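Beta-lactamase (Francisella tularensis subsp. tularensis, PDB 3P09) probably hydrolyses the beta-lactam ring of antibiotics to a substituted beta-amino acid, as a class A beta-lactamase, and so would confer resistance to these drugs. Local coordinates at residues F66-V71 and D200-Y205; I74-M79 and N144-K149; K87-N92 and V134-G139; Y120-I123 and A129-I132; Y186-A189 and I193-K196. All coordinates share one frame; numbering follows the deposited sequence.

Contact 1 (F66-V71 and D200-Y205); sequences FKFLLV and DIFIKY
In the mainly helical domain of this class A beta-lactamase fold, Phe-68 and Val-71 of helix 66-80 pack against Phe-202 and Tyr-205 of helix 196-208. The short helical segments run nearly antiparallel, at 153° between their directions, and their axes stay 11.4 Å apart, so the gap is bridged by side chains. Phe-202 reaches into it and touches both Phe-68 and Val-71. Its CG stands anti to the backbone N (chi1 -180°), which carries the ring rim across to the other helix. CE1 comes within 3.6 Å of the carbonyl oxygen Phe-68 O, and CZ lies 3.9 Å from Phe-68 CD1; both partners lie near the plane of the Phe-202 ring, at its edge. The same edge has Val-71 CG1 near it, 4.4 Å from Phe-202 CD1. That methyl also approaches Tyr-205, Val-71 CG1 being 3.8 Å from Tyr-205 CD2. The hydroxyl Tyr-205 OH is held outside the contact, by Ser-116 and Asn-119. Lys-67, on the same helix as Phe-68, belongs to a pattern matching the SxxK motif of the family, and its NZ is hydrogen-bonded to Ser-64 OG and Ser-125 O. No hydrogen bond crosses between the segments. The association is therefore apolar, with one likely electrostatic gain: the slightly positive C-H rim of Phe-202, rather than its electron-rich face, is presented to the carbonyl of Phe-68.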
# COMPACT_ATOMS: atom_id res chain seq x y z
N PHE A 66 0.71 -4.30 1.86
CA PHE A 66 0.24 -5.53 1.21
C PHE A 66 -1.29 -5.52 1.11
O PHE A 66 -1.87 -6.19 0.26
CB PHE A 66 0.74 -6.78 1.95
CG PHE A 66 -0.19 -7.27 3.03
CD1 PHE A 66 -0.15 -6.73 4.31
CD2 PHE A 66 -1.10 -8.30 2.78
CE1 PHE A 66 -1.00 -7.19 5.31
CE2 PHE A 66 -1.96 -8.75 3.76
CZ PHE A 66 -1.91 -8.20 5.03
N LYS A 67 -1.96 -4.75 1.97
CA LYS A 67 -3.42 -4.80 1.97
C LYS A 67 -4.06 -4.35 0.64
O LYS A 67 -5.17 -4.78 0.33
CB LYS A 67 -4.00 -4.04 3.18
CG LYS A 67 -3.68 -4.74 4.51
CD LYS A 67 -3.85 -3.82 5.72
CE LYS A 67 -3.43 -4.57 7.00
NZ LYS A 67 -3.48 -3.67 8.19
N PHE A 68 -3.39 -3.52 -0.14
CA PHE A 68 -3.98 -3.15 -1.43
C PHE A 68 -3.84 -4.26 -2.48
O PHE A 68 -4.68 -4.40 -3.36
CB PHE A 68 -3.51 -1.76 -1.95
CG PHE A 68 -2.22 -1.77 -2.76
CD1 PHE A 68 -2.19 -2.28 -4.06
CD2 PHE A 68 -1.06 -1.22 -2.23
CE1 PHE A 68 -1.02 -2.26 -4.81
CE2 PHE A 68 0.14 -1.20 -2.97
CZ PHE A 68 0.15 -1.73 -4.26
N LEU A 69 -2.78 -5.05 -2.36
CA LEU A 69 -2.63 -6.24 -3.21
C LEU A 69 -3.72 -7.26 -2.91
O LEU A 69 -4.29 -7.90 -3.81
CB LEU A 69 -1.27 -6.89 -2.97
CG LEU A 69 -0.09 -6.01 -3.36
CD1 LEU A 69 1.23 -6.68 -2.93
CD2 LEU A 69 -0.11 -5.76 -4.85
N LEU A 70 -4.00 -7.41 -1.63
CA LEU A 70 -5.03 -8.34 -1.15
C LEU A 70 -6.40 -7.93 -1.68
O LEU A 70 -7.16 -8.77 -2.16
CB LEU A 70 -5.04 -8.34 0.38
CG LEU A 70 -6.17 -9.11 1.07
CD1 LEU A 70 -6.16 -10.58 0.64
CD2 LEU A 70 -6.10 -8.98 2.59
N VAL A 71 -6.71 -6.64 -1.60
CA VAL A 71 -7.99 -6.15 -2.09
C VAL A 71 -8.07 -6.28 -3.62
O VAL A 71 -9.11 -6.64 -4.17
CB VAL A 71 -8.24 -4.71 -1.60
CG1 VAL A 71 -9.34 -4.06 -2.40
CG2 VAL A 71 -8.59 -4.76 -0.13
N ASP A 200 -12.75 1.02 -10.90
CA ASP A 200 -13.39 2.16 -10.26
C ASP A 200 -13.59 1.90 -8.76
O ASP A 200 -13.44 2.79 -7.93
CB ASP A 200 -14.72 2.48 -10.96
CG ASP A 200 -14.52 3.12 -12.33
OD1 ASP A 200 -13.41 3.61 -12.62
OD2 ASP A 200 -15.49 3.13 -13.14
N ILE A 201 -13.89 0.66 -8.42
CA ILE A 201 -14.11 0.28 -7.02
C ILE A 201 -12.81 0.36 -6.25
O ILE A 201 -12.76 0.88 -5.12
CB ILE A 201 -14.68 -1.16 -6.94
CG1 ILE A 201 -16.13 -1.17 -7.45
CG2 ILE A 201 -14.60 -1.68 -5.51
CD1 ILE A 201 -16.72 -2.56 -7.67
N PHE A 202 -11.75 -0.15 -6.87
CA PHE A 202 -10.43 -0.11 -6.27
C PHE A 202 -10.00 1.33 -6.00
O PHE A 202 -9.55 1.68 -4.91
CB PHE A 202 -9.44 -0.81 -7.20
CG PHE A 202 -8.03 -0.84 -6.69
CD1 PHE A 202 -7.67 -1.70 -5.66
CD2 PHE A 202 -7.05 -0.04 -7.27
CE1 PHE A 202 -6.36 -1.75 -5.21
CE2 PHE A 202 -5.74 -0.08 -6.82
CZ PHE A 202 -5.39 -0.94 -5.79
N ILE A 203 -10.15 2.17 -7.01
CA ILE A 203 -9.80 3.58 -6.90
C ILE A 203 -10.58 4.26 -5.78
O ILE A 203 -10.01 5.02 -5.00
CB ILE A 203 -10.10 4.29 -8.23
CG1 ILE A 203 -8.99 3.95 -9.25
CG2 ILE A 203 -10.22 5.79 -8.02
CD1 ILE A 203 -9.34 4.33 -10.68
N LYS A 204 -11.87 4.00 -5.70
CA LYS A 204 -12.69 4.60 -4.65
C LYS A 204 -12.22 4.19 -3.24
O LYS A 204 -12.15 5.02 -2.33
CB LYS A 204 -14.18 4.31 -4.87
CG LYS A 204 -15.13 4.98 -3.87
CD LYS A 204 -14.95 6.50 -3.83
CE LYS A 204 -16.16 7.21 -3.22
NZ LYS A 204 -16.36 6.92 -1.77
N TYR A 205 -11.89 2.91 -3.05
CA TYR A 205 -11.35 2.48 -1.75
C TYR A 205 -10.11 3.30 -1.36
O TYR A 205 -9.96 3.75 -0.22
CB TYR A 205 -10.90 1.02 -1.77
CG TYR A 205 -11.96 -0.05 -1.91
CD1 TYR A 205 -13.16 -0.01 -1.22
CD2 TYR A 205 -11.70 -1.16 -2.72
CE1 TYR A 205 -14.10 -1.05 -1.36
CE2 TYR A 205 -12.62 -2.18 -2.87
CZ TYR A 205 -13.81 -2.13 -2.19
OH TYR A 205 -14.69 -3.19 -2.38

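Contact 2 (I74-M79 and N144-K149); sequences ILDYDM and NKFIKK
Asp-76 on helix 66-80 meets both Phe-146 and Lys-149, one turn apart near the C-terminal end of helix 140-149, in a helix-helix contact of the class A fold. The Asp-76 and Phe-146 side chains pass alongside each other pointing opposite ways, with the carboxylate and ring planes 48° apart. With CG anti to the backbone N (chi1 178°), the Phe-146 ring is carried toward helix 66-80. Asp-76 CB is 3.4 Å from Phe-146 CE1, and Asp-76 CG follows at 3.6 Å from that same ring atom, so CB and CG both meet the ring obliquely at CE1. Phe-146 also touches Ala-73 of the same helix 66-80. Lys-149 and Asp-76 come at each other from opposite directions. The lysine chain is fully extended beyond CG, and this length lets the exposed Lys-149 reach the buried Asp-76. The evidence for a salt bridge is Lys-149 NZ to Asp-76 OD1 at 3.1 Å, with the ammonium on the syn side of that oxygen and 15° out of the carboxylate plane. The second carboxylate oxygen is served through a water that also accepts from the lysine, so both oxygens are tied to one cation. Such a paired charge would be expected to favour the ionised form of Asp-76 despite its burial. The water donates to Asp-76 OD2 at 2.7 Å and accepts from Lys-149 NZ at 3.2 Å.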
# COMPACT_ATOMS: atom_id res chain seq x y z
N ILE A 74 -8.97 -9.79 -4.23
CA ILE A 74 -10.38 -10.01 -3.95
C ILE A 74 -11.24 -9.55 -5.12
O ILE A 74 -12.20 -10.22 -5.50
CB ILE A 74 -10.79 -9.29 -2.65
CG1 ILE A 74 -10.14 -9.97 -1.45
CG2 ILE A 74 -12.33 -9.24 -2.51
CD1 ILE A 74 -10.78 -11.32 -1.10
N LEU A 75 -10.90 -8.40 -5.70
CA LEU A 75 -11.67 -7.87 -6.83
C LEU A 75 -11.54 -8.77 -8.06
O LEU A 75 -12.51 -8.97 -8.81
CB LEU A 75 -11.22 -6.45 -7.15
CG LEU A 75 -11.55 -5.42 -6.06
CD1 LEU A 75 -10.85 -4.10 -6.29
CD2 LEU A 75 -13.05 -5.21 -5.99
N ASP A 76 -10.35 -9.29 -8.27
CA ASP A 76 -10.11 -10.22 -9.36
C ASP A 76 -10.96 -11.46 -9.10
O ASP A 76 -11.63 -11.97 -10.01
CB ASP A 76 -8.61 -10.56 -9.42
CG ASP A 76 -8.28 -11.72 -10.35
OD1 ASP A 76 -8.02 -11.48 -11.55
OD2 ASP A 76 -8.26 -12.88 -9.87
N TYR A 77 -10.97 -11.92 -7.86
CA TYR A 77 -11.78 -13.09 -7.48
C TYR A 77 -13.23 -12.85 -7.84
O TYR A 77 -13.90 -13.70 -8.46
CB TYR A 77 -11.64 -13.36 -5.98
CG TYR A 77 -12.22 -14.69 -5.54
CD1 TYR A 77 -11.42 -15.84 -5.52
CD2 TYR A 77 -13.54 -14.81 -5.16
CE1 TYR A 77 -11.94 -17.06 -5.12
CE2 TYR A 77 -14.07 -16.03 -4.75
CZ TYR A 77 -13.26 -17.15 -4.73
OH TYR A 77 -13.77 -18.37 -4.34
N ASP A 78 -13.73 -11.67 -7.49
CA ASP A 78 -15.12 -11.32 -7.76
C ASP A 78 -15.43 -11.39 -9.25
O ASP A 78 -16.51 -11.82 -9.65
CB ASP A 78 -15.47 -9.94 -7.20
CG ASP A 78 -16.91 -9.55 -7.49
OD1 ASP A 78 -17.82 -10.09 -6.82
OD2 ASP A 78 -17.14 -8.71 -8.39
N MSE A 79 -14.48 -10.95 -10.08
CA MSE A 79 -14.66 -11.03 -11.52
C MSE A 79 -14.86 -12.48 -11.97
O MSE A 79 -15.65 -12.75 -12.87
CB MSE A 79 -13.47 -10.40 -12.24
CG MSE A 79 -13.47 -8.88 -12.20
SE MSE A 79 -11.83 -8.17 -12.98
CE MSE A 79 -12.00 -8.90 -14.78
N ASN A 144 -0.32 -14.86 -3.21
CA ASN A 144 0.95 -14.85 -3.93
C ASN A 144 0.80 -15.23 -5.41
O ASN A 144 1.48 -14.67 -6.26
CB ASN A 144 1.97 -15.73 -3.23
CG ASN A 144 2.44 -15.13 -1.93
OD1 ASN A 144 2.86 -13.97 -1.90
ND2 ASN A 144 2.36 -15.90 -0.85
N LYS A 145 -0.09 -16.17 -5.71
CA LYS A 145 -0.42 -16.44 -7.11
C LYS A 145 -0.93 -15.18 -7.81
O LYS A 145 -0.53 -14.87 -8.93
CB LYS A 145 -1.46 -17.57 -7.22
CG LYS A 145 -0.89 -18.95 -6.90
CD LYS A 145 -1.82 -20.09 -7.34
CE LYS A 145 -3.02 -20.25 -6.40
NZ LYS A 145 -3.92 -21.37 -6.81
N PHE A 146 -1.82 -14.45 -7.16
CA PHE A 146 -2.33 -13.23 -7.77
C PHE A 146 -1.23 -12.18 -7.98
O PHE A 146 -1.14 -11.56 -9.04
CB PHE A 146 -3.49 -12.63 -6.96
CG PHE A 146 -4.00 -11.34 -7.54
CD1 PHE A 146 -4.80 -11.35 -8.67
CD2 PHE A 146 -3.70 -10.13 -6.95
CE1 PHE A 146 -5.27 -10.18 -9.22
CE2 PHE A 146 -4.18 -8.95 -7.48
CZ PHE A 146 -4.96 -8.97 -8.62
N ILE A 147 -0.39 -12.01 -6.98
CA ILE A 147 0.74 -11.09 -7.09
C ILE A 147 1.61 -11.43 -8.32
O ILE A 147 2.01 -10.55 -9.09
CB ILE A 147 1.55 -11.08 -5.78
CG1 ILE A 147 0.69 -10.49 -4.66
CG2 ILE A 147 2.82 -10.28 -5.92
CD1 ILE A 147 1.34 -10.54 -3.31
N LYS A 148 1.88 -12.72 -8.52
CA LYS A 148 2.63 -13.14 -9.70
C LYS A 148 1.87 -12.82 -11.00
O LYS A 148 2.47 -12.41 -11.99
CB LYS A 148 2.98 -14.63 -9.62
CG LYS A 148 4.19 -14.90 -8.73
CD LYS A 148 4.10 -16.24 -8.01
CE LYS A 148 5.10 -16.30 -6.86
NZ LYS A 148 4.78 -17.34 -5.84
N LYS A 149 0.55 -12.99 -10.99
CA LYS A 149 -0.27 -12.67 -12.16
C LYS A 149 -0.15 -11.19 -12.54
O LYS A 149 -0.25 -10.84 -13.73
CB LYS A 149 -1.74 -13.03 -11.89
CG LYS A 149 -2.67 -12.87 -13.08
CD LYS A 149 -4.11 -13.20 -12.68
CE LYS A 149 -5.09 -12.97 -13.83
NZ LYS A 149 -6.49 -13.35 -13.47
O HOH W 1 -7.07 -15.08 -10.90

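Contact 3 (K87-N92 and V134-G139)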
# COMPACT_ATOMS: atom_id res chain seq x y z
N LYS A 87 -21.09 -10.94 -0.72
CA LYS A 87 -21.14 -12.10 0.17
C LYS A 87 -20.99 -11.70 1.63
O LYS A 87 -20.06 -10.96 1.98
CB LYS A 87 -20.06 -13.12 -0.20
CG LYS A 87 -19.87 -14.22 0.82
CD LYS A 87 -19.03 -15.38 0.28
CE LYS A 87 -19.87 -16.30 -0.62
NZ LYS A 87 -19.12 -17.53 -1.02
N LYS A 88 -21.89 -12.19 2.48
CA LYS A 88 -21.91 -11.82 3.89
C LYS A 88 -20.97 -12.67 4.72
O LYS A 88 -21.04 -13.90 4.69
CB LYS A 88 -23.34 -11.93 4.45
CG LYS A 88 -24.33 -10.96 3.83
CD LYS A 88 -25.77 -11.30 4.22
CE LYS A 88 -26.78 -10.55 3.35
NZ LYS A 88 -28.21 -10.76 3.77
N ILE A 89 -20.09 -12.02 5.47
CA ILE A 89 -19.11 -12.71 6.29
C ILE A 89 -19.34 -12.39 7.75
O ILE A 89 -19.33 -11.24 8.15
CB ILE A 89 -17.66 -12.25 5.96
CG1 ILE A 89 -17.40 -12.26 4.45
CG2 ILE A 89 -16.66 -13.14 6.70
CD1 ILE A 89 -17.63 -13.64 3.78
N PRO A 90 -19.57 -13.43 8.57
CA PRO A 90 -19.65 -13.25 10.02
C PRO A 90 -18.35 -12.69 10.61
O PRO A 90 -17.27 -13.13 10.24
CB PRO A 90 -19.88 -14.68 10.53
CG PRO A 90 -20.56 -15.37 9.40
CD PRO A 90 -19.93 -14.79 8.16
N ILE A 91 -18.47 -11.71 11.49
CA ILE A 91 -17.30 -11.18 12.19
C ILE A 91 -17.31 -11.75 13.60
O ILE A 91 -18.23 -11.48 14.37
CB ILE A 91 -17.33 -9.64 12.26
CG1 ILE A 91 -17.48 -9.04 10.86
CG2 ILE A 91 -16.07 -9.11 12.94
CD1 ILE A 91 -16.51 -9.60 9.85
N ASN A 92 -16.31 -12.57 13.92
CA ASN A 92 -16.25 -13.23 15.23
C ASN A 92 -15.15 -12.62 16.10
O ASN A 92 -14.20 -12.03 15.60
CB ASN A 92 -15.99 -14.73 15.04
CG ASN A 92 -17.05 -15.40 14.17
OD1 ASN A 92 -18.25 -15.17 14.35
ND2 ASN A 92 -16.61 -16.22 13.23
N VAL A 134 -7.86 -12.62 3.54
CA VAL A 134 -6.88 -13.64 3.17
C VAL A 134 -7.52 -15.02 3.28
O VAL A 134 -7.39 -15.84 2.38
CB VAL A 134 -5.63 -13.59 4.09
CG1 VAL A 134 -4.81 -14.88 3.97
CG2 VAL A 134 -4.78 -12.37 3.78
N ARG A 135 -8.24 -15.25 4.37
CA ARG A 135 -8.94 -16.52 4.54
C ARG A 135 -10.00 -16.72 3.46
O ARG A 135 -10.07 -17.77 2.84
CB ARG A 135 -9.58 -16.58 5.93
CG ARG A 135 -10.23 -17.93 6.24
CD ARG A 135 -11.04 -17.87 7.52
NE ARG A 135 -12.21 -17.01 7.35
CZ ARG A 135 -12.66 -16.16 8.27
NH1 ARG A 135 -12.04 -16.04 9.44
NH2 ARG A 135 -13.73 -15.42 8.01
N GLU A 136 -10.84 -15.71 3.22
CA GLU A 136 -11.93 -15.85 2.25
C GLU A 136 -11.41 -15.95 0.82
O GLU A 136 -12.10 -16.45 -0.06
CB GLU A 136 -12.95 -14.70 2.37
CG GLU A 136 -13.62 -14.60 3.76
CD GLU A 136 -14.38 -15.86 4.14
OE1 GLU A 136 -14.95 -16.51 3.23
OE2 GLU A 136 -14.41 -16.20 5.35
N LEU A 137 -10.18 -15.49 0.60
CA LEU A 137 -9.52 -15.62 -0.71
C LEU A 137 -9.03 -17.04 -0.93
O LEU A 137 -8.80 -17.47 -2.06
CB LEU A 137 -8.33 -14.65 -0.81
CG LEU A 137 -7.63 -14.58 -2.18
CD1 LEU A 137 -8.52 -13.89 -3.23
CD2 LEU A 137 -6.30 -13.87 -2.08
N GLY A 138 -8.86 -17.77 0.16
CA GLY A 138 -8.34 -19.13 0.11
C GLY A 138 -6.94 -19.27 0.68
O GLY A 138 -6.31 -20.31 0.53
N GLY A 139 -6.45 -18.22 1.33
CA GLY A 139 -5.15 -18.28 1.98
C GLY A 139 -4.04 -17.54 1.25
O GLY A 139 -4.24 -16.99 0.16
O HOH W 2 -15.08 -14.73 10.28
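Ile-89 of the short strand 88-90 packs on Arg-135 and Glu-136 in the last turn of helix 127-137, a helix that closes with a Schellman motif. Strand 88-90 pairs antiparallel with strand 112-114. Along it, Lys-87 comes first, and its ammonium is only a distant neighbour of the acid: NZ lies 6.0 Å from Glu-136 OE1. Ile-89 does the touching. Its CG2, anti to the backbone N, sits 3.9 Å from Arg-135 NH2, in the guanidinium plane at its edge, and also lies near Glu-136 OE2, while CD1 is 4.0 Å from Glu-136 CD. Pro-90 adds a water-mediated link, its O receiving a bond from a water that in turn accepts from Arg-135 NH2. At Asn-92 the backbone N binds Asp-95 OD2, and the other oxygen of that aspartate forms a salt bridge with Arg-135 NH1, so the arginine is fixed from several directions. Within the helix, Arg-135 grips Glu-136 side-on with NE and NH2, both to the one oxygen OE2. The NH2 bond uses the anti lone pair of OE2, whereas NE arrives from above the carboxylate plane, 40° out of it. At the helix end Gly-138 adopts a phi of 110°, Gly-138 N bonds Arg-135 O at 2.9 Å, and Gly-139 N reaches Val-134 O at 2.8 Å.

Contact 4 (Y120-I123 and A129-I132)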
# COMPACT_ATOMS: atom_id res chain seq x y z
N TYR A 120 -13.02 -2.26 2.11
CA TYR A 120 -12.93 -0.88 2.56
C TYR A 120 -12.15 -0.80 3.85
O TYR A 120 -11.23 0.01 4.00
CB TYR A 120 -14.35 -0.30 2.72
CG TYR A 120 -14.44 0.99 3.50
CD1 TYR A 120 -14.66 0.98 4.87
CD2 TYR A 120 -14.31 2.21 2.86
CE1 TYR A 120 -14.76 2.18 5.59
CE2 TYR A 120 -14.40 3.41 3.57
CZ TYR A 120 -14.63 3.38 4.93
OH TYR A 120 -14.72 4.58 5.64
N ALA A 121 -12.50 -1.67 4.80
CA ALA A 121 -11.81 -1.74 6.08
C ALA A 121 -10.32 -2.03 5.92
O ALA A 121 -9.49 -1.39 6.58
CB ALA A 121 -12.44 -2.82 6.95
N ALA A 122 -9.98 -3.00 5.06
CA ALA A 122 -8.59 -3.39 4.84
C ALA A 122 -7.77 -2.24 4.26
O ALA A 122 -6.62 -2.02 4.66
CB ALA A 122 -8.50 -4.61 3.92
N ILE A 123 -8.35 -1.50 3.33
CA ILE A 123 -7.65 -0.36 2.73
C ILE A 123 -7.45 0.75 3.76
O ILE A 123 -6.48 1.50 3.69
CB ILE A 123 -8.41 0.18 1.51
CG1 ILE A 123 -8.39 -0.87 0.38
CG2 ILE A 123 -7.81 1.50 1.05
CD1 ILE A 123 -6.97 -1.31 -0.06
N ALA A 129 -9.87 -7.26 9.44
CA ALA A 129 -10.50 -7.28 8.12
C ALA A 129 -9.58 -7.95 7.11
O ALA A 129 -10.02 -8.79 6.31
CB ALA A 129 -10.86 -5.86 7.68
N SER A 130 -8.30 -7.60 7.17
CA SER A 130 -7.29 -8.14 6.26
C SER A 130 -7.14 -9.64 6.42
O SER A 130 -7.07 -10.37 5.44
CB SER A 130 -5.93 -7.50 6.51
OG SER A 130 -5.99 -6.12 6.27
N ASN A 131 -7.06 -10.10 7.66
CA ASN A 131 -6.89 -11.54 7.89
C ASN A 131 -8.11 -12.32 7.39
O ASN A 131 -7.97 -13.41 6.84
CB ASN A 131 -6.59 -11.85 9.37
CG ASN A 131 -5.17 -11.45 9.79
OD1 ASN A 131 -4.37 -11.01 8.97
ND2 ASN A 131 -4.87 -11.60 11.07
N ILE A 132 -9.29 -11.75 7.58
CA ILE A 132 -10.52 -12.37 7.08
C ILE A 132 -10.49 -12.50 5.55
O ILE A 132 -10.84 -13.54 4.99
CB ILE A 132 -11.77 -11.57 7.51
CG1 ILE A 132 -11.99 -11.71 9.03
CG2 ILE A 132 -13.01 -12.03 6.74
CD1 ILE A 132 -13.01 -10.77 9.59
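Ala-121 and Ala-129 meet methyl to methyl between the consecutive helices 115-123 and 127-137, packed across the short turn that joins them. This is the tight part of the contact: Ala-121 CB and Ala-129 CB are 3.5 Å apart, close for two methyl groups, and Ala-129 CB also sits 4.0 Å from the backbone atom Ala-122 N. Both residues are buried, and neither methyl extends far enough to hold the helices apart.

The side-chain touch is slacker one residue on, although the backbones are nearest there, with Ala-122 CA 5.1 Å from Ser-130 CA. Small side chains on both helices are consistent with so close an approach. Ala-122 CB comes no nearer than 3.8 Å to Ser-130 OG, a plain van der Waals touch. A chi1 of -62° puts OG beside its own backbone N, where it can turn back toward the start of the helix. Asp-126, in the turn just before that helix, accepts a hydrogen bond from Ser-130 OG at its backbone O and one from Ala-129 N at OD1, which ties both touching residues of the second segment to the turn. Both helices also rest on helix 66-80, Ala-122 on Val-71 and Ser-130 on Lys-67, the lysine of the probable SxxK motif. On the more open side, Tyr-120, partly exposed, points its CB away from the second segment and packs on Tyr-205 and Asp-208 of helix 196-208. No hydrogen bond joins the segments, and Ser-130 OG lies 4.0 Å from Ala-122 CA.

Contact 5 (Y186-A189 and I193-K196); sequences YKLA and ILDK. With SO4 (sulfate ion), chain C.
Ile-193 and Leu-194 fold back on Lys-187 and Leu-188 in the loop that leads from helix 178-190 to the Asp-195 N-cap of helix 196-208. Ile-193 comes first: its chi1 of 53° sets CG1 between the backbone N and the carbonyl carbon, and CG2, anti to the carbonyl carbon, packs 3.7 Å from Lys-187 CE, the two side chains crossing at about a right angle. Its CD1 points to Leu-188 CD2, but the modelled approach is too short for carbons and its detail is doubtful. Leu-194 continues the apolar patch, with CD1 3.8 Å from the carbonyl oxygen Leu-188 O and 4.1 Å from Leu-188 CD2; beyond the contact it also touches Leu-75 of helix 66-80. The backbones are joined through a water that accepts from Leu-194 N at 2.9 Å and can donate to Lys-187 O at 2.8 Å. The Asp-195 side chain caps a backbone N of the helix it precedes. A sulfate, probably from the crystallisation liquor, lies beside this N-terminal end, which would probably favour an anion. Asp-195 CB is 3.3 Å from sulfate O3. A hydrogen bond runs from Lys-196 N to sulfate O1, 3.2 Å long and bent to 136°.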
# COMPACT_ATOMS: atom_id res chain seq x y z
N TYR A 186 -0.49 0.89 -9.92
CA TYR A 186 -0.87 1.49 -11.21
C TYR A 186 -1.62 0.48 -12.06
O TYR A 186 -2.65 0.79 -12.67
CB TYR A 186 0.37 1.95 -11.98
CG TYR A 186 0.04 2.73 -13.23
CD1 TYR A 186 -0.13 2.09 -14.45
CD2 TYR A 186 -0.14 4.11 -13.18
CE1 TYR A 186 -0.44 2.81 -15.61
CE2 TYR A 186 -0.46 4.83 -14.32
CZ TYR A 186 -0.61 4.18 -15.53
OH TYR A 186 -0.92 4.91 -16.65
N LYS A 187 -1.11 -0.75 -12.09
CA LYS A 187 -1.72 -1.78 -12.92
C LYS A 187 -3.13 -2.07 -12.42
O LYS A 187 -4.07 -2.22 -13.21
CB LYS A 187 -0.86 -3.04 -12.93
CG LYS A 187 -1.38 -4.14 -13.83
CD LYS A 187 -0.25 -5.10 -14.18
CE LYS A 187 -0.73 -6.24 -15.08
NZ LYS A 187 -1.34 -5.73 -16.34
N LEU A 188 -3.29 -2.12 -11.10
CA LEU A 188 -4.61 -2.41 -10.53
C LEU A 188 -5.63 -1.30 -10.83
O LEU A 188 -6.80 -1.56 -11.13
CB LEU A 188 -4.51 -2.66 -9.03
CG LEU A 188 -3.95 -4.04 -8.63
CD1 LEU A 188 -3.63 -4.07 -7.16
CD2 LEU A 188 -4.94 -5.17 -8.99
N ALA A 189 -5.19 -0.05 -10.76
CA ALA A 189 -6.11 1.07 -10.91
C ALA A 189 -6.37 1.42 -12.38
O ALA A 189 -7.46 1.88 -12.74
CB ALA A 189 -5.57 2.28 -10.14
N ILE A 193 -5.90 -5.89 -15.79
CA ILE A 193 -6.29 -7.09 -15.06
C ILE A 193 -7.70 -7.00 -14.47
O ILE A 193 -8.46 -7.96 -14.55
CB ILE A 193 -5.29 -7.48 -13.97
CG1 ILE A 193 -5.03 -6.30 -13.06
CG2 ILE A 193 -3.98 -7.98 -14.59
CD1 ILE A 193 -5.29 -6.64 -11.65
N LEU A 194 -8.03 -5.86 -13.86
CA LEU A 194 -9.39 -5.60 -13.41
C LEU A 194 -10.14 -4.89 -14.53
O LEU A 194 -9.55 -4.13 -15.29
CB LEU A 194 -9.38 -4.71 -12.16
CG LEU A 194 -8.72 -5.32 -10.93
CD1 LEU A 194 -8.88 -4.38 -9.72
CD2 LEU A 194 -9.30 -6.68 -10.65
N ASP A 195 -11.45 -5.11 -14.63
CA ASP A 195 -12.22 -4.42 -15.67
C ASP A 195 -12.63 -3.04 -15.18
O ASP A 195 -12.34 -2.69 -14.04
CB ASP A 195 -13.43 -5.23 -16.11
CG ASP A 195 -14.40 -5.50 -14.98
OD1 ASP A 195 -14.34 -4.81 -13.95
OD2 ASP A 195 -15.24 -6.42 -15.14
N LYS A 196 -13.32 -2.28 -16.01
CA LYS A 196 -13.68 -0.92 -15.63
C LYS A 196 -14.41 -0.84 -14.30
O LYS A 196 -14.06 -0.04 -13.44
CB LYS A 196 -14.52 -0.22 -16.71
CG LYS A 196 -14.86 1.22 -16.34
CD LYS A 196 -15.75 1.88 -17.39
CE LYS A 196 -15.80 3.39 -17.19
NZ LYS A 196 -16.22 3.77 -15.81
S SO4 C . -12.77 -4.15 -19.68
O1 SO4 C . -12.61 -2.85 -19.03
O2 SO4 C . -11.72 -5.06 -19.24
O3 SO4 C . -14.08 -4.70 -19.32
O4 SO4 C . -12.68 -4.01 -21.13
O HOH W 3 -6.56 -3.32 -13.76

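How the contacts relate
Contact 1 closes the widest loop, opening on helix 66-80 and ending on helix 196-208. Further along helix 66-80, contact 2 opens and closes on helix 140-149. Inside that loop, contact 3 runs from strand 88-90 to the end of helix 127-137, and inside that again contact 4 joins helices 115-123 and 127-137, so contacts 1 to 4 are nested in turn. Contact 5, within contact 1 but after contact 2 has closed, joins the end of helix 178-190 to the loop before helix 196-208. None cross. Contact 1 touches all the others, with centres 10 to 16 Å away, whereas contacts 3 and 5 lie farthest apart, about 23 Å between centres, and do not touch.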